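Local structure of telomerase reverse transcriptase (Candida tropicalis MYA-3404, 6ZD1) at residues Val113-Leu118 with Ser170-Ile175; Gly119-Leu124 with Leu597-Leu602; Leu333-Phe338 with Leu556-Leu561. The protein probably extends telomeres as the catalytic subunit of telomerase, a reverse transcriptase that copies an RNA template into DNA repeats at chromosome ends. All coordinates share one frame; numbering follows the deposited sequence.

Interaction 1: residues Val113-Leu118 with Ser170-Ile175; sequences VDFLRL and SLVKNI
V172 offers one methyl, CG1, to two side chains of the facing helix, F115 and L116, and the contact across the pair is entirely apolar. CG1 lies 4.0 Å from F115 CD2, at the rim of the ring and near its plane, so the methyl meets the phenyl edge. F115 reaches over because its CG is anti to the backbone N (chi1 -166°), and V172 CG1 takes the same position on its own residue. L116 comes in from its helix flank and only its end closes in: CD2 stands 4.1 Å from the same V172 methyl. The backbones stay well apart, with 8.6 Å between L116 CA and V172 CA, and just 144 Å² is buried between the segments.

Aromatic packing continues on the F115 ring, which meets F168 of the same helix 158-179 edge-to-face.

The charges of D114 and R117 lie away from V172. They form a salt bridge in which R117 NH2 donates to D114 OD1 at 2.8 Å, reaching the oxygen nearly along its C-O bond, while D114 OD2 pairs with R111.

Helix 104-117 thus packs against helix 158-179 within the RNA-binding domain. Helix 79-93 borders both, through V86 on L116 and I89 on I175; Y195 of strand 193-197 bonds to L116 O, and helix 582-596 touches L118.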
loop_
_atom_site.group_PDB
_atom_site.type_symbol
_atom_site.label_atom_id
_atom_site.label_comp_id
_atom_site.label_asym_id
_atom_site.label_seq_id
_atom_site.Cartn_x
_atom_site.Cartn_y
_atom_site.Cartn_z
ATOM N N VAL A 113 -7.828 -10.359 19.384
ATOM C CA VAL A 113 -8.612 -10.504 18.161
ATOM C C VAL A 113 -8.472 -9.262 17.291
ATOM O O VAL A 113 -8.303 -9.359 16.070
ATOM C CB VAL A 113 -10.085 -10.798 18.493
ATOM C CG1 VAL A 113 -10.901 -10.896 17.211
ATOM C CG2 VAL A 113 -10.193 -12.075 19.299
ATOM N N ASP A 114 -8.511 -8.075 17.906
ATOM C CA ASP A 114 -8.289 -6.851 17.144
ATOM C C ASP A 114 -6.906 -6.858 16.508
ATOM O O ASP A 114 -6.739 -6.453 15.353
ATOM C CB ASP A 114 -8.459 -5.625 18.043
ATOM C CG ASP A 114 -9.908 -5.370 18.425
ATOM O OD1 ASP A 114 -10.808 -6.047 17.879
ATOM O OD2 ASP A 114 -10.143 -4.488 19.277
ATOM N N PHE A 115 -5.903 -7.329 17.250
ATOM C CA PHE A 115 -4.550 -7.411 16.717
ATOM C C PHE A 115 -4.456 -8.432 15.589
ATOM O O PHE A 115 -3.689 -8.235 14.638
ATOM C CB PHE A 115 -3.583 -7.748 17.851
ATOM C CG PHE A 115 -2.141 -7.535 17.511
ATOM C CD1 PHE A 115 -1.697 -6.308 17.054
ATOM C CD2 PHE A 115 -1.219 -8.556 17.687
ATOM C CE1 PHE A 115 -0.362 -6.107 16.751
ATOM C CE2 PHE A 115 0.120 -8.362 17.392
ATOM C CZ PHE A 115 0.549 -7.135 16.922
ATOM N N LEU A 116 -5.240 -9.514 15.665
ATOM C CA LEU A 116 -5.287 -10.479 14.573
ATOM C C LEU A 116 -6.075 -9.961 13.377
ATOM O O LEU A 116 -5.852 -10.430 12.257
ATOM C CB LEU A 116 -5.891 -11.803 15.055
ATOM C CG LEU A 116 -5.129 -12.564 16.143
ATOM C CD1 LEU A 116 -5.877 -13.822 16.566
ATOM C CD2 LEU A 116 -3.728 -12.907 15.675
ATOM N N ARG A 117 -6.986 -9.005 13.580
ATOM C CA ARG A 117 -7.680 -8.416 12.441
ATOM C C ARG A 117 -6.770 -7.497 11.636
ATOM O O ARG A 117 -7.028 -7.277 10.446
ATOM C CB ARG A 117 -8.928 -7.656 12.904
ATOM C CG ARG A 117 -10.226 -8.424 12.689
ATOM C CD ARG A 117 -11.435 -7.538 12.884
ATOM N NE ARG A 117 -11.640 -7.231 14.291
ATOM C CZ ARG A 117 -12.454 -7.914 15.086
ATOM N NH1 ARG A 117 -13.145 -8.938 14.603
ATOM N NH2 ARG A 117 -12.580 -7.568 16.360
ATOM N N LEU A 118 -5.719 -6.964 12.253
ATOM C CA LEU A 118 -4.665 -6.248 11.546
ATOM C C LEU A 118 -3.522 -7.169 11.138
ATOM O O LEU A 118 -2.441 -6.680 10.790
ATOM C CB LEU A 118 -4.140 -5.093 12.405
ATOM C CG LEU A 118 -5.195 -4.091 12.882
ATOM C CD1 LEU A 118 -4.574 -3.024 13.773
ATOM C CD2 LEU A 118 -5.919 -3.453 11.703
ATOM N N SER A 170 5.824 -10.732 20.856
ATOM C CA SER A 170 6.623 -11.952 20.878
ATOM C C SER A 170 5.763 -13.208 20.864
ATOM O O SER A 170 6.010 -14.114 20.066
ATOM C CB SER A 170 7.553 -11.975 22.100
ATOM O OG SER A 170 8.457 -10.882 22.083
ATOM N N LEU A 171 4.756 -13.285 21.733
ATOM C CA LEU A 171 3.931 -14.486 21.781
ATOM C C LEU A 171 2.927 -14.527 20.634
ATOM O O LEU A 171 2.961 -15.438 19.800
ATOM C CB LEU A 171 3.214 -14.579 23.129
ATOM C CG LEU A 171 4.108 -14.956 24.306
ATOM C CD1 LEU A 171 3.293 -15.093 25.573
ATOM C CD2 LEU A 171 4.812 -16.249 23.986
ATOM N N VAL A 172 2.039 -13.529 20.563
ATOM C CA VAL A 172 0.953 -13.579 19.587
ATOM C C VAL A 172 1.504 -13.573 18.168
ATOM O O VAL A 172 1.095 -14.379 17.325
ATOM C CB VAL A 172 -0.031 -12.416 19.818
ATOM C CG1 VAL A 172 -1.104 -12.400 18.732
ATOM C CG2 VAL A 172 -0.670 -12.530 21.196
ATOM N N LYS A 173 2.483 -12.708 17.897
ATOM C CA LYS A 173 2.983 -12.574 16.533
ATOM C C LYS A 173 3.715 -13.833 16.082
ATOM O O LYS A 173 3.530 -14.291 14.948
ATOM C CB LYS A 173 3.891 -11.348 16.425
ATOM C CG LYS A 173 4.517 -11.154 15.054
ATOM C CD LYS A 173 5.533 -10.028 15.072
ATOM C CE LYS A 173 4.862 -8.677 14.956
ATOM N NZ LYS A 173 4.307 -8.488 13.590
ATOM N N ASN A 174 4.542 -14.417 16.952
ATOM C CA ASN A 174 5.267 -15.621 16.559
ATOM C C ASN A 174 4.327 -16.796 16.337
ATOM O O ASN A 174 4.588 -17.636 15.470
ATOM C CB ASN A 174 6.327 -15.975 17.598
ATOM C CG ASN A 174 7.469 -14.984 17.612
ATOM O OD1 ASN A 174 7.633 -14.204 16.676
ATOM N ND2 ASN A 174 8.265 -15.011 18.672
ATOM N N ILE A 175 3.244 -16.879 17.111
ATOM C CA ILE A 175 2.247 -17.917 16.869
ATOM C C ILE A 175 1.681 -17.787 15.463
ATOM O O ILE A 175 1.570 -18.778 14.729
ATOM C CB ILE A 175 1.140 -17.842 17.935
ATOM C CG1 ILE A 175 1.699 -18.255 19.296
ATOM C CG2 ILE A 175 -0.052 -18.699 17.533
ATOM C CD1 ILE A 175 0.832 -17.836 20.452
#

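Interaction 2: residues Gly119-Leu124 with Leu597-Leu602; sequences GANERL and LSEFLL
A Schellman motif ends helix 104-117, and the loop leaving it brings N121 and E122 up to L597 and E599, in the turn that follows helix 582-596. G119, with positive phi, is the C-prime residue of the motif: A120 N returns to F115 O and G119 N to L116 O. As in other telomerases, where the RNA-binding domain closes a ring against the C-terminal thumb, this contact probably belongs to that junction.

The direct approach is loose, burying only 60 Å². N121 aims its amide across, ND2 lying 4.4 Å from E599 OE2, too far for a bond. E122 OE1 stays 4.5 Å from L597 O, and these two acceptors are joined by a third residue: K659 of helix 642-664 makes a salt bridge with E122 OE1 and a hydrogen bond to L597 O. One ammonium therefore links both loops to the same helix. E599 also rests on K659 and V663, and the positive charge would be expected to ease the approach of the two glutamates, whose E122 OE1 and E599 OE2 are 6.9 Å apart.

E122 is folded at both of its first torsions (chi1 -85°, chi2 -76°), which curls the carboxylate back beside its own backbone. There its second oxygen, OE2, accepts a weak bond from R123 N at 3.4 Å.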
loop_
_atom_site.group_PDB
_atom_site.type_symbol
_atom_site.label_atom_id
_atom_site.label_comp_id
_atom_site.label_asym_id
_atom_site.label_seq_id
_atom_site.Cartn_x
_atom_site.Cartn_y
_atom_site.Cartn_z
ATOM N N GLY A 119 -3.730 -8.484 11.201
ATOM C CA GLY A 119 -2.720 -9.451 10.816
ATOM C C GLY A 119 -1.554 -9.573 11.765
ATOM O O GLY A 119 -0.544 -10.186 11.405
ATOM N N ALA A 120 -1.667 -9.013 12.972
ATOM C CA ALA A 120 -0.572 -8.971 13.942
ATOM C C ALA A 120 0.680 -8.331 13.349
ATOM O O ALA A 120 1.801 -8.652 13.748
ATOM C CB ALA A 120 -0.252 -10.365 14.489
ATOM N N ASN A 121 0.497 -7.414 12.397
ATOM C CA ASN A 121 1.613 -6.794 11.699
ATOM C C ASN A 121 1.623 -5.276 11.812
ATOM O O ASN A 121 2.541 -4.637 11.283
ATOM C CB ASN A 121 1.604 -7.197 10.217
ATOM C CG ASN A 121 2.956 -7.018 9.554
ATOM O OD1 ASN A 121 3.997 -7.100 10.208
ATOM N ND2 ASN A 121 2.948 -6.768 8.250
ATOM N N GLU A 122 0.645 -4.681 12.484
ATOM C CA GLU A 122 0.598 -3.243 12.691
ATOM C C GLU A 122 1.119 -2.882 14.078
ATOM O O GLU A 122 1.227 -3.728 14.970
ATOM C CB GLU A 122 -0.826 -2.712 12.506
ATOM C CG GLU A 122 -1.197 -2.416 11.058
ATOM C CD GLU A 122 -0.578 -1.125 10.540
ATOM O OE1 GLU A 122 -0.857 -0.758 9.379
ATOM O OE2 GLU A 122 0.180 -0.474 11.291
ATOM N N ARG A 123 1.453 -1.603 14.245
ATOM C CA ARG A 123 2.056 -1.139 15.487
ATOM C C ARG A 123 1.063 -1.222 16.640
ATOM O O ARG A 123 -0.101 -0.834 16.512
ATOM C CB ARG A 123 2.555 0.297 15.329
ATOM C CG ARG A 123 3.486 0.754 16.442
ATOM C CD ARG A 123 4.021 2.154 16.187
ATOM N NE ARG A 123 5.336 2.343 16.794
ATOM C CZ ARG A 123 6.483 2.060 16.183
ATOM N NH1 ARG A 123 6.472 1.580 14.947
ATOM N NH2 ARG A 123 7.637 2.257 16.804
ATOM N N LEU A 124 1.538 -1.715 17.781
ATOM C CA LEU A 124 0.714 -1.830 18.974
ATOM C C LEU A 124 0.728 -0.513 19.737
ATOM O O LEU A 124 1.776 0.122 19.881
ATOM C CB LEU A 124 1.215 -2.962 19.871
ATOM C CG LEU A 124 0.212 -3.431 20.922
ATOM C CD1 LEU A 124 -0.879 -4.251 20.257
ATOM C CD2 LEU A 124 0.892 -4.218 22.033
ATOM N N LEU A 597 -5.908 1.044 5.755
ATOM C CA LEU A 597 -4.700 1.691 5.243
ATOM C C LEU A 597 -3.728 0.607 4.785
ATOM O O LEU A 597 -2.747 0.279 5.453
ATOM C CB LEU A 597 -4.083 2.595 6.301
ATOM C CG LEU A 597 -2.897 3.440 5.831
ATOM C CD1 LEU A 597 -3.364 4.563 4.912
ATOM C CD2 LEU A 597 -2.110 3.984 7.017
ATOM N N SER A 598 -4.014 0.049 3.614
ATOM C CA SER A 598 -3.226 -1.049 3.083
ATOM C C SER A 598 -1.933 -0.545 2.446
ATOM O O SER A 598 -1.804 0.623 2.068
ATOM C CB SER A 598 -4.041 -1.840 2.068
ATOM O OG SER A 598 -5.278 -2.255 2.619
ATOM N N GLU A 599 -0.968 -1.460 2.318
ATOM C CA GLU A 599 0.352 -1.087 1.821
ATOM C C GLU A 599 0.318 -0.652 0.360
ATOM O O GLU A 599 1.057 0.263 -0.024
ATOM C CB GLU A 599 1.327 -2.256 1.987
ATOM C CG GLU A 599 1.641 -2.619 3.430
ATOM C CD GLU A 599 2.582 -3.809 3.550
ATOM O OE1 GLU A 599 3.062 -4.305 2.507
ATOM O OE2 GLU A 599 2.842 -4.248 4.692
ATOM N N PHE A 600 -0.544 -1.259 -0.459
ATOM C CA PHE A 600 -0.526 -0.971 -1.890
ATOM C C PHE A 600 -0.979 0.448 -2.199
ATOM O O PHE A 600 -0.656 0.965 -3.274
ATOM C CB PHE A 600 -1.403 -1.967 -2.652
ATOM C CG PHE A 600 -2.765 -2.130 -2.068
ATOM C CD1 PHE A 600 -3.695 -1.108 -2.152
ATOM C CD2 PHE A 600 -3.120 -3.298 -1.427
ATOM C CE1 PHE A 600 -4.941 -1.244 -1.601
ATOM C CE2 PHE A 600 -4.372 -3.440 -0.881
ATOM C CZ PHE A 600 -5.271 -2.398 -0.961
ATOM N N LEU A 601 -1.734 1.080 -1.302
ATOM C CA LEU A 601 -2.171 2.450 -1.518
ATOM C C LEU A 601 -1.168 3.466 -1.001
ATOM O O LEU A 601 -1.406 4.672 -1.120
ATOM C CB LEU A 601 -3.536 2.677 -0.871
ATOM C CG LEU A 601 -4.667 2.133 -1.748
ATOM C CD1 LEU A 601 -6.027 2.611 -1.278
ATOM C CD2 LEU A 601 -4.439 2.469 -3.227
ATOM N N LEU A 602 -0.055 3.003 -0.442
ATOM C CA LEU A 602 1.094 3.847 -0.169
ATOM C C LEU A 602 2.269 3.496 -1.066
ATOM O O LEU A 602 3.334 4.108 -0.944
ATOM C CB LEU A 602 1.495 3.725 1.306
ATOM C CG LEU A 602 0.331 3.869 2.289
ATOM C CD1 LEU A 602 0.800 3.650 3.716
ATOM C CD2 LEU A 602 -0.323 5.233 2.139
#

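Interaction 3: residues Leu333-Phe338 with Leu556-Leu561; sequences LYMIKF and LDINCL
C560 and M335, the latter present as selenomethionine, form the centre of this contact. The selenium lies 4.0 Å from C560 CB, and M335 CE turns in to 3.8 Å from C560 CA, so the end of the chain lies against the cysteine's CA and CB. That follows from the bend at the last torsion (chi3 60°). Nearer the strand, M335 CG packs against C560 SG at 3.9 Å. Roughly at right angles to the cysteine, M335 SE touches I558 CG2 at 4.2 Å. C560 SG, anti to its own backbone N (chi1 -176°), also comes within 3.2 Å of L333 O.

An Asx turn shapes the chain at the cysteine: N559 OD1 accepts from L561 N at 2.8 Å, in the carbonyl plane, just as strand 556-559 ends. Strand 334-339 is held on both sides by backbone hydrogen bonds, Y334 to T508 of strand 503-508 and M335 to I541 of strand 539-541. I541 touches the side chains of M335 and C560, I505 touches I558, and helix 309-326 covers L333 with L323 and I558 with I316.

Strand 334-339 matches motif A of the reverse transcriptase palm, and the hairpin 550-559 is consistent with motif E, the primer grip. Sulfur, selenium and methyl groups make a buried seam between the sheets: apolar packing carries most of the contact, and the one polar approach is the thiol beside the L333 carbonyl.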
loop_
_atom_site.group_PDB
_atom_site.type_symbol
_atom_site.label_atom_id
_atom_site.label_comp_id
_atom_site.label_asym_id
_atom_site.label_seq_id
_atom_site.Cartn_x
_atom_site.Cartn_y
_atom_site.Cartn_z
ATOM N N LEU A 333 -25.011 11.846 -25.290
ATOM C CA LEU A 333 -23.595 11.538 -25.167
ATOM C C LEU A 333 -23.370 10.040 -25.282
ATOM O O LEU A 333 -24.188 9.241 -24.818
ATOM C CB LEU A 333 -23.033 12.047 -23.838
ATOM C CG LEU A 333 -23.062 13.566 -23.683
ATOM C CD1 LEU A 333 -22.619 13.960 -22.293
ATOM C CD2 LEU A 333 -22.183 14.221 -24.738
ATOM N N TYR A 334 -22.261 9.668 -25.908
ATOM C CA TYR A 334 -21.868 8.280 -26.083
ATOM C C TYR A 334 -20.589 8.040 -25.299
ATOM O O TYR A 334 -19.688 8.885 -25.297
ATOM C CB TYR A 334 -21.654 7.951 -27.565
ATOM C CG TYR A 334 -22.785 8.412 -28.453
ATOM C CD1 TYR A 334 -22.901 9.745 -28.832
ATOM C CD2 TYR A 334 -23.739 7.519 -28.913
ATOM C CE1 TYR A 334 -23.937 10.176 -29.631
ATOM C CE2 TYR A 334 -24.780 7.940 -29.717
ATOM C CZ TYR A 334 -24.872 9.271 -30.072
ATOM O OH TYR A 334 -25.903 9.702 -30.874
HETATM N N MSE A 335 -20.520 6.913 -24.605
HETATM C CA MSE A 335 -19.317 6.622 -23.841
HETATM C C MSE A 335 -18.911 5.159 -23.870
HETATM O O MSE A 335 -19.747 4.257 -23.950
HETATM C CB MSE A 335 -19.478 7.087 -22.397
HETATM C CG MSE A 335 -20.683 6.529 -21.683
HETATM SE SE MSE A 335 -20.783 7.262 -19.883
HETATM C CE MSE A 335 -20.934 9.147 -20.342
ATOM N N ILE A 336 -17.600 4.952 -23.805
ATOM C CA ILE A 336 -16.981 3.639 -23.932
ATOM C C ILE A 336 -15.866 3.542 -22.898
ATOM O O ILE A 336 -15.089 4.488 -22.724
ATOM C CB ILE A 336 -16.442 3.422 -25.362
ATOM C CG1 ILE A 336 -15.650 2.119 -25.466
ATOM C CG2 ILE A 336 -15.618 4.620 -25.822
ATOM C CD1 ILE A 336 -16.517 0.928 -25.754
ATOM N N LYS A 337 -15.815 2.427 -22.172
ATOM C CA LYS A 337 -14.706 2.137 -21.272
ATOM C C LYS A 337 -14.033 0.842 -21.704
ATOM O O LYS A 337 -14.700 -0.093 -22.163
ATOM C CB LYS A 337 -15.160 2.041 -19.806
ATOM C CG LYS A 337 -15.799 0.720 -19.420
ATOM C CD LYS A 337 -15.993 0.619 -17.921
ATOM C CE LYS A 337 -16.550 -0.739 -17.535
ATOM N NZ LYS A 337 -16.755 -0.849 -16.067
ATOM N N PHE A 338 -12.710 0.798 -21.564
ATOM C CA PHE A 338 -11.933 -0.363 -21.970
ATOM C C PHE A 338 -10.626 -0.371 -21.190
ATOM O O PHE A 338 -10.088 0.692 -20.870
ATOM C CB PHE A 338 -11.681 -0.371 -23.487
ATOM C CG PHE A 338 -10.995 0.869 -24.014
ATOM C CD1 PHE A 338 -11.724 2.004 -24.346
ATOM C CD2 PHE A 338 -9.622 0.887 -24.202
ATOM C CE1 PHE A 338 -11.092 3.141 -24.838
ATOM C CE2 PHE A 338 -8.985 2.017 -24.694
ATOM C CZ PHE A 338 -9.724 3.146 -25.015
ATOM N N LEU A 556 -16.138 5.005 -9.661
ATOM C CA LEU A 556 -17.138 6.018 -9.970
ATOM C C LEU A 556 -18.358 5.401 -10.638
ATOM O O LEU A 556 -18.235 4.513 -11.486
ATOM C CB LEU A 556 -16.569 7.094 -10.895
ATOM C CG LEU A 556 -15.282 7.783 -10.461
ATOM C CD1 LEU A 556 -14.835 8.770 -11.526
ATOM C CD2 LEU A 556 -15.482 8.475 -9.126
ATOM N N ASP A 557 -19.531 5.896 -10.260
ATOM C CA ASP A 557 -20.773 5.631 -10.973
ATOM C C ASP A 557 -21.074 6.843 -11.841
ATOM O O ASP A 557 -21.259 7.949 -11.320
ATOM C CB ASP A 557 -21.926 5.366 -10.007
ATOM C CG ASP A 557 -22.111 3.897 -9.712
ATOM O OD1 ASP A 557 -21.335 3.080 -10.253
ATOM O OD2 ASP A 557 -23.038 3.557 -8.943
ATOM N N ILE A 558 -21.105 6.645 -13.155
ATOM C CA ILE A 558 -21.262 7.738 -14.109
ATOM C C ILE A 558 -22.567 7.540 -14.867
ATOM O O ILE A 558 -22.759 6.510 -15.528
ATOM C CB ILE A 558 -20.076 7.822 -15.078
ATOM C CG1 ILE A 558 -18.770 7.992 -14.300
ATOM C CG2 ILE A 558 -20.275 8.975 -16.047
ATOM C CD1 ILE A 558 -17.531 7.937 -15.166
ATOM N N ASN A 559 -23.459 8.525 -14.775
ATOM C CA ASN A 559 -24.718 8.504 -15.510
ATOM C C ASN A 559 -24.487 9.067 -16.908
ATOM O O ASN A 559 -24.061 10.216 -17.061
ATOM C CB ASN A 559 -25.794 9.300 -14.770
ATOM C CG ASN A 559 -27.188 9.085 -15.351
ATOM O OD1 ASN A 559 -27.400 9.207 -16.557
ATOM N ND2 ASN A 559 -28.141 8.757 -14.490
ATOM N N CYS A 560 -24.773 8.253 -17.927
ATOM C CA CYS A 560 -24.539 8.645 -19.313
ATOM C C CYS A 560 -25.450 9.778 -19.763
ATOM O O CYS A 560 -25.106 10.498 -20.706
ATOM C CB CYS A 560 -24.739 7.434 -20.226
ATOM S SG CYS A 560 -24.370 7.714 -21.967
ATOM N N LEU A 561 -26.595 9.951 -19.112
ATOM C CA LEU A 561 -27.606 10.908 -19.537
ATOM C C LEU A 561 -27.378 12.299 -18.962
ATOM O O LEU A 561 -27.599 13.297 -19.655
ATOM C CB LEU A 561 -28.992 10.407 -19.138
ATOM C CG LEU A 561 -30.146 10.950 -19.971
ATOM C CD1 LEU A 561 -29.949 10.584 -21.432
ATOM C CD2 LEU A 561 -31.457 10.396 -19.448
#

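In the fold
Interactions 1 and 2 are neighbours, their centres about 13 Å apart and their segments alternating along the chain. K173 NZ of interaction 1 probably hydrogen-bonds to A120 O of interaction 2 at 2.5 Å, and F115 CE1 packs 3.4 Å from E122 O, so helix packing in the RNA-binding domain leads directly into the loop that faces the probable thumb. Interaction 3 lies apart, in the reverse transcriptase palm near motifs that in this family surround the catalytic centre. Its centre is about 45 Å from that of interaction 1 and about 34 Å from that of interaction 2, with nearest atoms about 25 and 13 Å away. In sequence it is nested inside the loop closed by interaction 2.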